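Acetylxylan esterase / glucomannan deacetylase (Cellvibrio japonicus, PDB 2W9X) removes acetyl groups from plant cell-wall polysaccharides, deacetylating xylan and, with a large preference, glucomannan. Local coordinates at residues Leu66-Asp71 and Phe77-Asp82; Lys186-Asp191 and His352-Lys357; Gly201-Tyr206 and Glu263-Asp268; Phe276-His281 and Ala310-Gly315. All coordinates share one frame; numbering follows the deposited sequence. Where two conformers were deposited one is given.

Interaction 1 (Leu66-Asp71 and Phe77-Asp82); sequences LTLKFD and FRLIVD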
loop_
_atom_site.group_PDB
_atom_site.type_symbol
_atom_site.label_atom_id
_atom_site.label_comp_id
_atom_site.label_asym_id
_atom_site.label_seq_id
_atom_site.Cartn_x
_atom_site.Cartn_y
_atom_site.Cartn_z
ATOM N N LEU B 66 21.856 25.984 -32.700
ATOM C CA LEU B 66 20.911 26.195 -31.604
ATOM C C LEU B 66 21.433 27.227 -30.601
ATOM O O LEU B 66 22.609 27.221 -30.236
ATOM C CB LEU B 66 20.608 24.864 -30.891
ATOM C CG LEU B 66 19.435 24.759 -29.910
ATOM C CD1 LEU B 66 18.080 24.918 -30.617
ATOM C CD2 LEU B 66 19.501 23.439 -29.172
ATOM N N THR B 67 20.547 28.116 -30.170
ATOM C CA THR B 67 20.852 29.055 -29.101
ATOM C C THR B 67 19.787 28.937 -28.016
ATOM O O THR B 67 18.584 28.829 -28.299
ATOM C CB THR B 67 20.937 30.515 -29.618
ATOM O OG1 THR B 67 22.052 30.643 -30.509
ATOM C CG2 THR B 67 21.113 31.513 -28.473
ATOM N N LEU B 68 20.247 28.945 -26.773
ATOM C CA LEU B 68 19.374 29.015 -25.624
ATOM C C LEU B 68 19.433 30.436 -25.081
ATOM O O LEU B 68 20.516 30.945 -24.791
ATOM C CB LEU B 68 19.831 28.019 -24.555
ATOM C CG LEU B 68 19.425 26.546 -24.614
ATOM C CD1 LEU B 68 20.025 25.793 -25.797
ATOM C CD2 LEU B 68 19.866 25.884 -23.320
ATOM N N LYS B 69 18.273 31.081 -24.972
ATOM C CA LYS B 69 18.184 32.399 -24.363
ATOM C C LYS B 69 17.833 32.243 -22.896
ATOM O O LYS B 69 16.783 31.689 -22.555
ATOM C CB LYS B 69 17.124 33.259 -25.053
ATOM C CG LYS B 69 17.450 33.703 -26.462
ATOM C CD LYS B 69 16.430 34.729 -26.932
ATOM C CE LYS B 69 16.829 36.172 -26.582
ATOM N NZ LYS B 69 17.755 36.774 -27.589
ATOM N N PHE B 70 18.711 32.746 -22.037
ATOM C CA PHE B 70 18.537 32.655 -20.587
ATOM C C PHE B 70 18.252 34.017 -19.967
ATOM O O PHE B 70 18.712 35.038 -20.468
ATOM C CB PHE B 70 19.822 32.141 -19.936
ATOM C CG PHE B 70 20.025 30.659 -20.029
ATOM C CD1 PHE B 70 19.293 29.785 -19.219
ATOM C CD2 PHE B 70 21.008 30.136 -20.869
ATOM C CE1 PHE B 70 19.512 28.413 -19.286
ATOM C CE2 PHE B 70 21.236 28.763 -20.940
ATOM C CZ PHE B 70 20.491 27.901 -20.150
ATOM N N ASP B 71 17.498 34.017 -18.872
ATOM C CA ASP B 71 17.521 35.107 -17.895
ATOM C C ASP B 71 17.486 34.462 -16.515
ATOM O O ASP B 71 16.445 34.440 -15.837
ATOM C CB ASP B 71 16.363 36.094 -18.086
ATOM C CG ASP B 71 16.544 37.384 -17.270
ATOM O OD1 ASP B 71 17.676 37.683 -16.835
ATOM O OD2 ASP B 71 15.553 38.111 -17.059
ATOM N N PHE B 77 22.324 24.472 -14.406
ATOM C CA PHE B 77 21.566 23.628 -15.320
ATOM C C PHE B 77 22.493 22.592 -15.900
ATOM O O PHE B 77 23.702 22.793 -15.951
ATOM C CB PHE B 77 21.041 24.438 -16.527
ATOM C CG PHE B 77 20.053 25.506 -16.179
ATOM C CD1 PHE B 77 18.684 25.242 -16.218
ATOM C CD2 PHE B 77 20.485 26.785 -15.844
ATOM C CE1 PHE B 77 17.754 26.237 -15.908
ATOM C CE2 PHE B 77 19.568 27.787 -15.541
ATOM C CZ PHE B 77 18.202 27.514 -15.573
ATOM N N ARG B 78 21.919 21.495 -16.377
ATOM C CA ARG B 78 22.620 20.696 -17.365
ATOM C C ARG B 78 21.861 20.649 -18.694
ATOM O O ARG B 78 20.617 20.727 -18.734
ATOM C CB ARG B 78 23.011 19.307 -16.829
ATOM C CG ARG B 78 21.867 18.350 -16.615
ATOM C CD ARG B 78 22.300 17.114 -15.833
ATOM N NE ARG B 78 21.194 16.153 -15.812
ATOM C CZ ARG B 78 21.217 14.966 -15.225
ATOM N NH1 ARG B 78 20.146 14.190 -15.303
ATOM N NH2 ARG B 78 22.295 14.555 -14.567
ATOM N N LEU B 79 22.631 20.565 -19.775
ATOM C CA LEU B 79 22.093 20.506 -21.125
ATOM C C LEU B 79 22.420 19.159 -21.750
ATOM O O LEU B 79 23.577 18.762 -21.814
ATOM C CB LEU B 79 22.653 21.654 -21.973
ATOM C CG LEU B 79 22.238 21.807 -23.441
ATOM C CD1 LEU B 79 20.767 22.140 -23.543
ATOM C CD2 LEU B 79 23.061 22.910 -24.091
ATOM N N ILE B 80 21.386 18.461 -22.212
ATOM C CA ILE B 80 21.560 17.135 -22.783
ATOM C C ILE B 80 21.197 17.141 -24.271
ATOM O O ILE B 80 20.019 17.251 -24.633
ATOM C CB ILE B 80 20.743 16.075 -22.003
ATOM C CG1 ILE B 80 21.071 16.146 -20.503
ATOM C CG2 ILE B 80 20.987 14.679 -22.569
ATOM C CD1 ILE B 80 20.107 15.371 -19.594
ATOM N N VAL B 81 22.226 17.035 -25.115
ATOM C CA VAL B 81 22.070 17.003 -26.564
ATOM C C VAL B 81 22.199 15.555 -27.045
ATOM O O VAL B 81 23.255 14.941 -26.890
ATOM C CB VAL B 81 23.115 17.916 -27.265
ATOM C CG1 VAL B 81 22.988 17.840 -28.790
ATOM C CG2 VAL B 81 22.963 19.355 -26.807
ATOM N N ASP B 82 21.113 15.021 -27.609
ATOM C CA ASP B 82 21.051 13.646 -28.140
ATOM C C ASP B 82 21.502 12.535 -27.161
ATOM O O ASP B 82 20.888 12.318 -26.103
ATOM C CB ASP B 82 21.812 13.558 -29.473
ATOM C CG ASP B 82 21.209 14.447 -30.540
ATOM O OD1 ASP B 82 19.984 14.361 -30.757
ATOM O OD2 ASP B 82 21.959 15.234 -31.159
#
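Leu-68 is hydrogen-bonded through its backbone to Tyr-97 of strand 95-98, while its side chain leaves that sheet to meet Leu-79. The pair lies inside the β-sandwich of the carbohydrate esterase 2 N-terminal domain, which belongs to the galactose-binding-like clan. Strand 67-72 is part of a five-stranded antiparallel sheet and strand 76-81 of a six-stranded one. The short link between these consecutive strands therefore passes from one sheet to the other, as in a β-arch. The backbones stand well apart, with 10.0 Å from Leu-68 CA to Leu-79 CA, and side chains alone bridge the gap. The two leucines reach toward each other tip to tip, and their only close approach is Leu-68 CD2 to Leu-79 CD1 at 3.9 Å. With CG anti to the backbone N (chi1 180°), Leu-79 carries CD1 to the tip of Leu-68. Two residues along each strand, Phe-70 and Phe-77 do not meet end on but slide past each other from opposite sheets. Their ring centroids are 5.2 Å apart, and the planes are inclined at 46°. Ile-89 touches both Phe-70 and Leu-79, and Leu-111 lies against Phe-77, which adds to the apolar packing between the sheets. Outside it, Lys-69 forms a salt bridge with Asp-96 and Arg-78 one with Glu-112. Within the aromatic pair one corner does most of the touching: Phe-70 CE1 sits over one face of the Phe-77 ring, displaced toward its rim, 3.8 Å from Phe-77 CE2.

Interaction 2 (Lys186-Asp191 and His352-Lys357); sequences KAFDAD and HLQQKK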
loop_
_atom_site.group_PDB
_atom_site.type_symbol
_atom_site.label_atom_id
_atom_site.label_comp_id
_atom_site.label_asym_id
_atom_site.label_seq_id
_atom_site.Cartn_x
_atom_site.Cartn_y
_atom_site.Cartn_z
ATOM N N LYS B 186 12.124 8.728 -15.237
ATOM C CA LYS B 186 12.881 8.385 -16.450
ATOM C C LYS B 186 12.872 6.892 -16.790
ATOM O O LYS B 186 12.897 6.522 -17.977
ATOM C CB LYS B 186 14.297 8.960 -16.376
ATOM C CG LYS B 186 14.302 10.485 -16.607
ATOM C CD LYS B 186 15.684 11.090 -16.442
ATOM C CE LYS B 186 15.670 12.557 -16.814
ATOM N NZ LYS B 186 17.032 13.164 -16.666
ATOM N N ALA B 187 12.793 6.040 -15.762
ATOM C CA ALA B 187 12.692 4.586 -15.969
ATOM C C ALA B 187 11.372 4.196 -16.643
ATOM O O ALA B 187 11.276 3.137 -17.267
ATOM C CB ALA B 187 12.873 3.825 -14.650
ATOM N N PHE B 188 10.362 5.056 -16.527
ATOM C CA PHE B 188 9.057 4.793 -17.129
ATOM C C PHE B 188 8.753 5.728 -18.309
ATOM O O PHE B 188 7.663 5.671 -18.873
ATOM C CB PHE B 188 7.946 4.893 -16.070
ATOM C CG PHE B 188 8.025 3.840 -14.997
ATOM C CD1 PHE B 188 7.546 2.550 -15.230
ATOM C CD2 PHE B 188 8.568 4.139 -13.741
ATOM C CE1 PHE B 188 7.621 1.554 -14.232
ATOM C CE2 PHE B 188 8.648 3.154 -12.734
ATOM C CZ PHE B 188 8.171 1.860 -12.977
ATOM N N ASP B 189 9.721 6.574 -18.673
ATOM C CA ASP B 189 9.530 7.647 -19.653
ATOM C C ASP B 189 8.272 8.479 -19.377
ATOM O O ASP B 189 7.450 8.711 -20.268
ATOM C CB ASP B 189 9.540 7.107 -21.097
ATOM C CG ASP B 189 9.592 8.212 -22.135
ATOM O OD1 ASP B 189 10.178 9.286 -21.849
ATOM O OD2 ASP B 189 9.036 8.006 -23.240
ATOM N N ALA B 190 8.142 8.921 -18.130
ATOM C CA ALA B 190 7.019 9.767 -17.724
ATOM C C ALA B 190 7.469 11.196 -17.548
ATOM O O ALA B 190 8.608 11.460 -17.178
ATOM C CB ALA B 190 6.411 9.258 -16.421
ATOM N N ASP B 191 6.571 12.131 -17.823
ATOM C CA ASP B 191 6.832 13.506 -17.443
ATOM C C ASP B 191 6.721 13.640 -15.931
ATOM O O ASP B 191 6.040 12.843 -15.276
ATOM C CB ASP B 191 5.891 14.463 -18.182
ATOM C CG ASP B 191 6.343 14.719 -19.598
ATOM O OD1 ASP B 191 7.513 15.124 -19.803
ATOM O OD2 ASP B 191 5.528 14.493 -20.509
ATOM N N HIS B 352 8.424 -1.189 -7.223
ATOM C CA HIS B 352 7.068 -1.074 -6.692
ATOM C C HIS B 352 6.098 -0.783 -7.836
ATOM O O HIS B 352 5.090 -1.464 -7.978
ATOM C CB HIS B 352 6.997 0.033 -5.630
ATOM C CG HIS B 352 5.658 0.154 -4.974
ATOM N ND1 HIS B 352 5.291 -0.611 -3.886
ATOM C CD2 HIS B 352 4.594 0.941 -5.255
ATOM C CE1 HIS B 352 4.059 -0.301 -3.526
ATOM N NE2 HIS B 352 3.613 0.639 -4.340
ATOM N N LEU B 353 6.421 0.218 -8.653
ATOM C CA LEU B 353 5.517 0.657 -9.723
ATOM C C LEU B 353 5.392 -0.369 -10.864
ATOM O O LEU B 353 4.346 -0.454 -11.503
ATOM C CB LEU B 353 5.909 2.037 -10.236
ATOM C CG LEU B 353 5.652 3.121 -9.190
ATOM C CD1 LEU B 353 6.248 4.446 -9.615
ATOM C CD2 LEU B 353 4.155 3.254 -8.923
ATOM N N GLN B 354 6.448 -1.158 -11.071
ATOM C CA GLN B 354 6.468 -2.233 -12.056
ATOM C C GLN B 354 5.493 -3.351 -11.725
ATOM O O GLN B 354 5.038 -4.047 -12.621
ATOM C CB GLN B 354 7.884 -2.820 -12.197
ATOM C CG GLN B 354 8.799 -2.009 -13.124
ATOM C CD GLN B 354 10.251 -2.510 -13.152
ATOM O OE1 GLN B 354 10.654 -3.373 -12.360
ATOM N NE2 GLN B 354 11.043 -1.949 -14.056
ATOM N N GLN B 355 5.178 -3.533 -10.446
ATOM C CA GLN B 355 4.336 -4.646 -10.031
ATOM C C GLN B 355 2.849 -4.300 -10.068
ATOM O O GLN B 355 2.014 -5.142 -9.767
ATOM C CB GLN B 355 4.738 -5.174 -8.638
ATOM C CG GLN B 355 6.159 -5.802 -8.537
ATOM C CD GLN B 355 6.504 -6.746 -9.696
ATOM O OE1 GLN B 355 7.226 -6.367 -10.620
ATOM N NE2 GLN B 355 5.989 -7.979 -9.645
ATOM N N LYS B 356 2.529 -3.071 -10.463
ATOM C CA LYS B 356 1.160 -2.560 -10.389
ATOM C C LYS B 356 0.521 -2.511 -11.774
ATOM O O LYS B 356 0.776 -1.590 -12.553
ATOM C CB LYS B 356 1.126 -1.176 -9.711
ATOM C CG LYS B 356 1.560 -1.182 -8.228
ATOM C CD LYS B 356 1.285 0.157 -7.527
ATOM C CE LYS B 356 -0.217 0.372 -7.193
ATOM N NZ LYS B 356 -0.800 -0.607 -6.226
ATOM N N LYS B 357 -0.298 -3.515 -12.076
ATOM C CA LYS B 357 -0.987 -3.599 -13.370
ATOM C C LYS B 357 -1.884 -2.396 -13.617
ATOM O O LYS B 357 -2.760 -2.087 -12.801
ATOM C CB LYS B 357 -1.795 -4.898 -13.486
ATOM C CG LYS B 357 -1.036 -6.018 -14.171
ATOM C CD LYS B 357 -1.259 -7.368 -13.499
ATOM C CE LYS B 357 -2.169 -8.270 -14.299
ATOM N NZ LYS B 357 -1.978 -9.677 -13.823
#
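Phe-188 pushes the outer end of its ring against Leu-353 and Gln-354 near the end of helix 339-354. Phe-188 CZ is 3.6 Å from Leu-353 CB, and Phe-188 CE1 lies 3.9 Å from Gln-354 CG. Both approaches are slanted. Gln-354 touches through its CG methylene, and its amide plane stands at 80° to the ring. From CG outward the chain of this exposed glutamine is extended, which carries the amide on beyond the ring contact. Leu-353 CD1 adds a looser touch on Phe-188 CE2, and the same leucine rests on Ile-145 and Ile-290 of the parallel sheet. Here two helices of the SGNH-hydrolase domain, 180-187 and 339-354, come together at their C-terminal ends. The first closes in a Schellman motif, in which Asp-189 takes a positive phi of 48° and the chain turns toward strand 191-196. Trp-360 also meets the Phe-188 ring, with the planes at about 50°. Beyond the contact, Gln-354 O accepts a hydrogen bond from Lys-357 NZ of the second subunit.

Interaction 3 (Gly201-Tyr206 and Glu263-Asp268); sequences GIVRNY and EALHAD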
loop_
_atom_site.group_PDB
_atom_site.type_symbol
_atom_site.label_atom_id
_atom_site.label_comp_id
_atom_site.label_asym_id
_atom_site.label_seq_id
_atom_site.Cartn_x
_atom_site.Cartn_y
_atom_site.Cartn_z
ATOM N N GLY B 201 7.370 20.622 6.232
ATOM C CA GLY B 201 6.591 19.459 6.663
ATOM C C GLY B 201 5.118 19.588 6.296
ATOM O O GLY B 201 4.723 20.537 5.626
ATOM N N ILE B 202 4.316 18.613 6.719
ATOM C CA ILE B 202 2.832 18.691 6.627
ATOM C C ILE B 202 2.246 19.889 7.383
ATOM O O ILE B 202 1.444 20.656 6.822
ATOM C CB ILE B 202 2.166 17.364 7.127
ATOM C CG1 ILE B 202 2.528 16.199 6.200
ATOM C CG2 ILE B 202 0.634 17.504 7.319
ATOM C CD1 ILE B 202 2.049 16.331 4.767
ATOM N N VAL B 203 2.622 20.042 8.659
ATOM C CA VAL B 203 2.150 21.172 9.480
ATOM C C VAL B 203 3.311 21.888 10.152
ATOM O O VAL B 203 3.224 23.088 10.452
ATOM C CB VAL B 203 1.117 20.755 10.603
ATOM C CG1 VAL B 203 -0.234 20.333 10.001
ATOM C CG2 VAL B 203 1.683 19.671 11.536
ATOM N N ARG B 204 4.382 21.136 10.400
ATOM C CA ARG B 204 5.521 21.640 11.184
ATOM C C ARG B 204 6.799 21.498 10.364
ATOM O O ARG B 204 7.056 20.451 9.793
ATOM C CB ARG B 204 5.631 20.893 12.522
ATOM C CG ARG B 204 6.750 21.397 13.429
ATOM C CD ARG B 204 6.736 20.649 14.737
ATOM N NE ARG B 204 7.731 21.238 15.615
ATOM C CZ ARG B 204 8.893 20.672 15.923
ATOM N NH1 ARG B 204 9.187 19.462 15.467
ATOM N NH2 ARG B 204 9.752 21.322 16.716
ATOM N N ASN B 205 7.599 22.559 10.285
ATOM C CA ASN B 205 8.832 22.519 9.481
ATOM C C ASN B 205 10.049 22.260 10.371
ATOM O O ASN B 205 9.903 22.215 11.592
ATOM C CB ASN B 205 8.968 23.836 8.706
ATOM C CG ASN B 205 7.692 24.200 7.957
ATOM O OD1 ASN B 205 7.129 23.374 7.234
ATOM N ND2 ASN B 205 7.243 25.440 8.111
ATOM N N TYR B 206 11.243 22.127 9.780
ATOM C CA TYR B 206 12.444 21.831 10.569
ATOM C C TYR B 206 12.602 22.705 11.822
ATOM O O TYR B 206 12.687 23.934 11.730
ATOM C CB TYR B 206 13.736 21.906 9.753
ATOM C CG TYR B 206 14.914 21.515 10.612
ATOM C CD1 TYR B 206 15.073 20.194 11.026
ATOM C CD2 TYR B 206 15.844 22.460 11.049
ATOM C CE1 TYR B 206 16.139 19.819 11.828
ATOM C CE2 TYR B 206 16.923 22.084 11.858
ATOM C CZ TYR B 206 17.044 20.761 12.253
ATOM O OH TYR B 206 18.093 20.347 13.057
ATOM N N GLU B 263 1.201 14.752 21.374
ATOM C CA GLU B 263 -0.060 14.185 20.885
ATOM C C GLU B 263 -0.768 15.211 20.001
ATOM O O GLU B 263 -1.344 14.848 18.979
ATOM C CB GLU B 263 -0.963 13.736 22.048
ATOM C CG GLU B 263 -0.433 12.539 22.847
ATOM C CD GLU B 263 0.901 12.811 23.567
ATOM O OE1 GLU B 263 1.067 13.904 24.169
ATOM O OE2 GLU B 263 1.785 11.911 23.522
ATOM N N ALA B 264 -0.700 16.495 20.390
ATOM C CA ALA B 264 -1.297 17.579 19.594
ATOM C C ALA B 264 -0.706 17.667 18.197
ATOM O O ALA B 264 -1.434 17.866 17.219
ATOM C CB ALA B 264 -1.173 18.932 20.307
ATOM N N LEU B 265 0.618 17.536 18.121
ATOM C CA LEU B 265 1.333 17.557 16.864
ATOM C C LEU B 265 0.924 16.369 15.981
ATOM O O LEU B 265 0.638 16.546 14.789
ATOM C CB LEU B 265 2.849 17.573 17.129
ATOM C CG LEU B 265 3.810 17.592 15.919
ATOM C CD1 LEU B 265 3.617 18.836 15.044
ATOM C CD2 LEU B 265 5.270 17.473 16.364
ATOM N N HIS B 266 0.910 15.164 16.560
ATOM C CA HIS B 266 0.438 13.958 15.853
ATOM C C HIS B 266 -0.948 14.141 15.272
ATOM O O HIS B 266 -1.175 13.840 14.097
ATOM C CB HIS B 266 0.405 12.716 16.760
ATOM C CG HIS B 266 1.750 12.298 17.278
ATOM N ND1 HIS B 266 1.901 11.560 18.432
ATOM C CD2 HIS B 266 3.001 12.519 16.805
ATOM C CE1 HIS B 266 3.188 11.352 18.652
ATOM N NE2 HIS B 266 3.875 11.914 17.674
ATOM N N ALA B 267 -1.873 14.622 16.104
ATOM C CA ALA B 267 -3.259 14.810 15.699
ATOM C C ALA B 267 -3.355 15.790 14.519
ATOM O O ALA B 267 -4.020 15.524 13.518
ATOM C CB ALA B 267 -4.089 15.296 16.886
ATOM N N ASP B 268 -2.655 16.912 14.638
ATOM C CA ASP B 268 -2.698 17.964 13.628
ATOM C C ASP B 268 -2.016 17.529 12.322
ATOM O O ASP B 268 -2.526 17.818 11.234
ATOM C CB ASP B 268 -2.060 19.238 14.192
ATOM C CG ASP B 268 -2.302 20.461 13.324
ATOM O OD1 ASP B 268 -3.402 20.587 12.749
ATOM O OD2 ASP B 268 -1.399 21.320 13.244
#
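Arg-204 and Leu-265 cross at about a right angle, the aliphatic part of the arginine lying against both methyls of the leucine. Arg-204 CD is 3.6 Å from Leu-265 CD1 and 3.9 Å from Leu-265 CD2. Val-203 fills the neighbouring position: Val-203 CG2 comes to 4.1 Å from Leu-265 CD1, while Val-203 CG1 lies 3.6 Å from Asp-268 OD2. The polar partners of Asp-268 OD2 lie elsewhere: Arg-258 forms a salt bridge with it and Trp-259 NE1 a hydrogen bond. Arg-204 has CG anti to its own N (chi1 -177°) and stays extended to NE, which carries the guanidinium past Leu-265 to a salt bridge with Glu-257 and a hydrogen bond with Thr-251. The contact thus fastens a loop of the SGNH-hydrolase fold, following strand 191-196, to helix 262-283. Two residues near this loop, Gly-199 and Asn-247, probably stabilise the transition state, by analogy with relatives; the Arg-204 side chain is about 7 Å from that of Asn-247. Further out, Asp-248 shapes the loop by accepting three consecutive backbone N-H groups, OD2 from Ile-202 and OD1 from both Val-203 and Arg-204. Asn-205 closes the turn from within: its OD1 receives Gly-201 N at 2.9 Å, with an N-H...O angle of 160°, the N-H meeting a lone pair of the amide oxygen within the plane of its carbonyl.

Interaction 4 (Phe276-His281 and Ala310-Gly315); sequences FVKQLH and AQLKGG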
loop_
_atom_site.group_PDB
_atom_site.type_symbol
_atom_site.label_atom_id
_atom_site.label_comp_id
_atom_site.label_asym_id
_atom_site.label_seq_id
_atom_site.Cartn_x
_atom_site.Cartn_y
_atom_site.Cartn_z
ATOM N N PHE B 276 -5.119 16.873 2.833
ATOM C CA PHE B 276 -4.337 17.157 1.617
ATOM C C PHE B 276 -4.540 16.131 0.499
ATOM O O PHE B 276 -4.802 16.485 -0.651
ATOM C CB PHE B 276 -2.846 17.248 1.969
ATOM C CG PHE B 276 -1.959 17.640 0.801
ATOM C CD1 PHE B 276 -2.260 18.768 0.016
ATOM C CD2 PHE B 276 -0.826 16.896 0.497
ATOM C CE1 PHE B 276 -1.436 19.134 -1.056
ATOM C CE2 PHE B 276 0.009 17.255 -0.575
ATOM C CZ PHE B 276 -0.297 18.375 -1.344
ATOM N N VAL B 277 -4.402 14.857 0.851
ATOM C CA VAL B 277 -4.553 13.772 -0.107
ATOM C C VAL B 277 -5.977 13.768 -0.675
ATOM O O VAL B 277 -6.158 13.610 -1.888
ATOM C CB VAL B 277 -4.187 12.406 0.523
ATOM C CG1 VAL B 277 -4.596 11.244 -0.398
ATOM C CG2 VAL B 277 -2.664 12.344 0.874
ATOM N N LYS B 278 -6.978 13.949 0.194
ATOM C CA LYS B 278 -8.376 14.106 -0.264
ATOM C C LYS B 278 -8.556 15.245 -1.262
ATOM O O LYS B 278 -9.242 15.072 -2.262
ATOM C CB LYS B 278 -9.350 14.293 0.905
ATOM C CG LYS B 278 -9.501 13.077 1.815
ATOM C CD LYS B 278 -10.508 13.452 2.890
ATOM C CE LYS B 278 -10.610 12.392 3.947
ATOM N NZ LYS B 278 -11.607 12.803 4.985
ATOM N N GLN B 279 -7.930 16.391 -1.009
ATOM C CA GLN B 279 -8.031 17.524 -1.930
ATOM C C GLN B 279 -7.407 17.166 -3.275
ATOM O O GLN B 279 -7.994 17.429 -4.321
ATOM C CB GLN B 279 -7.351 18.774 -1.370
ATOM C CG GLN B 279 -7.873 19.259 -0.016
ATOM C CD GLN B 279 -7.078 20.455 0.550
ATOM O OE1 GLN B 279 -5.837 20.465 0.530
ATOM N NE2 GLN B 279 -7.796 21.451 1.071
ATOM N N LEU B 280 -6.210 16.579 -3.248
ATOM C CA LEU B 280 -5.534 16.133 -4.474
ATOM C C LEU B 280 -6.393 15.147 -5.260
ATOM O O LEU B 280 -6.469 15.227 -6.482
ATOM C CB LEU B 280 -4.189 15.470 -4.143
ATOM C CG LEU B 280 -3.046 16.350 -3.646
ATOM C CD1 LEU B 280 -1.830 15.496 -3.245
ATOM C CD2 LEU B 280 -2.652 17.346 -4.714
ATOM N N HIS B 281 -7.012 14.201 -4.548
ATOM C CA HIS B 281 -7.877 13.201 -5.160
ATOM C C HIS B 281 -9.118 13.849 -5.778
ATOM O O HIS B 281 -9.562 13.436 -6.851
ATOM C CB HIS B 281 -8.271 12.137 -4.128
ATOM C CG HIS B 281 -9.349 11.206 -4.593
ATOM N ND1 HIS B 281 -9.118 10.180 -5.487
ATOM C CD2 HIS B 281 -10.665 11.134 -4.273
ATOM C CE1 HIS B 281 -10.244 9.521 -5.697
ATOM N NE2 HIS B 281 -11.199 10.081 -4.975
ATOM N N ALA B 310 -4.521 4.626 7.044
ATOM C CA ALA B 310 -5.708 3.980 7.618
ATOM C C ALA B 310 -6.961 4.853 7.622
ATOM O O ALA B 310 -8.056 4.358 7.314
ATOM C CB ALA B 310 -5.402 3.456 9.025
ATOM N N GLN B 311 -6.787 6.136 7.930
ATOM C CA GLN B 311 -7.880 7.100 7.968
ATOM C C GLN B 311 -8.376 7.481 6.586
ATOM O O GLN B 311 -9.552 7.795 6.413
ATOM C CB GLN B 311 -7.467 8.347 8.750
ATOM C CG GLN B 311 -7.753 8.224 10.230
ATOM C CD GLN B 311 -7.442 9.475 11.003
ATOM O OE1 GLN B 311 -7.249 9.435 12.215
ATOM N NE2 GLN B 311 -7.398 10.596 10.311
ATOM N N LEU B 312 -7.468 7.463 5.613
ATOM C CA LEU B 312 -7.811 7.654 4.222
ATOM C C LEU B 312 -8.666 6.496 3.719
ATOM O O LEU B 312 -9.748 6.723 3.176
ATOM C CB LEU B 312 -6.561 7.840 3.345
ATOM C CG LEU B 312 -5.924 9.243 3.403
ATOM C CD1 LEU B 312 -4.444 9.188 2.943
ATOM C CD2 LEU B 312 -6.736 10.285 2.611
ATOM N N LYS B 313 -8.189 5.266 3.918
ATOM C CA LYS B 313 -8.927 4.067 3.492
ATOM C C LYS B 313 -10.281 3.951 4.191
ATOM O O LYS B 313 -11.281 3.643 3.559
ATOM C CB LYS B 313 -8.095 2.812 3.747
ATOM C CG LYS B 313 -6.893 2.702 2.860
ATOM C CD LYS B 313 -6.115 1.437 3.181
ATOM C CE LYS B 313 -4.934 1.248 2.241
ATOM N NZ LYS B 313 -5.399 0.812 0.890
ATOM N N GLY B 314 -10.298 4.233 5.494
ATOM C CA GLY B 314 -11.504 4.263 6.305
ATOM C C GLY B 314 -12.546 5.257 5.825
ATOM O O GLY B 314 -13.740 5.033 5.982
ATOM N N GLY B 315 -12.085 6.347 5.229
ATOM C CA GLY B 315 -12.975 7.338 4.624
ATOM C C GLY B 315 -13.361 7.016 3.184
ATOM O O GLY B 315 -14.147 7.748 2.566
#
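Leu-312 drives its two methyl groups against Val-277, and this small apolar meeting is the close-packed half of the contact. The side chains cross at about a right angle, with Leu-312 CD2 at 3.8 Å from Val-277 CG1 and Leu-312 CD1 at 3.9 Å from the same Val-277 CG1. Val-277 CB joins in, 3.9 Å from Leu-312 CD2, so the branched end of the leucine straddles the valine and does not merely graze one methyl. Val-277 has CG1 anti to its backbone N (chi1 169°), which brings that methyl to the leucine. Behind the pair, Val-277 leans on Ile-242 and Phe-289 from two strands of the parallel sheet, and Leu-312 also touches Val-274. The two helices, 262-283 and 300-314, belong to successive β-α-β crossovers of the SGNH-hydrolase fold: one leads into strand 288-294 and the other out of it, toward strand 320-325. They pack beside each other, with 7.9 Å between Lys-278 CA and Leu-312 CA.

The other half is looser and faces solvent. Exposed Lys-278 slides past Leu-312 in the opposite direction, and its nearest approach is Lys-278 CG to Leu-312 CD2 at 4.0 Å. The lysine chain is extended beyond CG, so its hydrocarbon part flanks the leucine and the ammonium group runs on past it. At the end of the 310-315 segment, Gly-314 O accepts a hydrogen bond from Lys-326 NZ of the second subunit.

How the interactions relate
From the N terminus, interaction 1 closes first, spanning a short link and joining the two sheets of the N-terminal sandwich. Interaction 2 then opens a far longer loop, from 186-191 to 352-357 at the end of the C-terminal helix, and so brackets most of the catalytic domain. Interactions 3 and 4 nest inside it, one after the other: the first ties a loop close to the probable transition-state stabilisers to helix 262-283, the second joins that same helix to its successor, with centres about 17 Å apart. The N-terminal and catalytic parts come close where Arg-78 of interaction 1 lies beside Lys-186 of interaction 2, like charges that share Glu-112 as counter-ion. Interactions 2 and 4 both touch the second subunit.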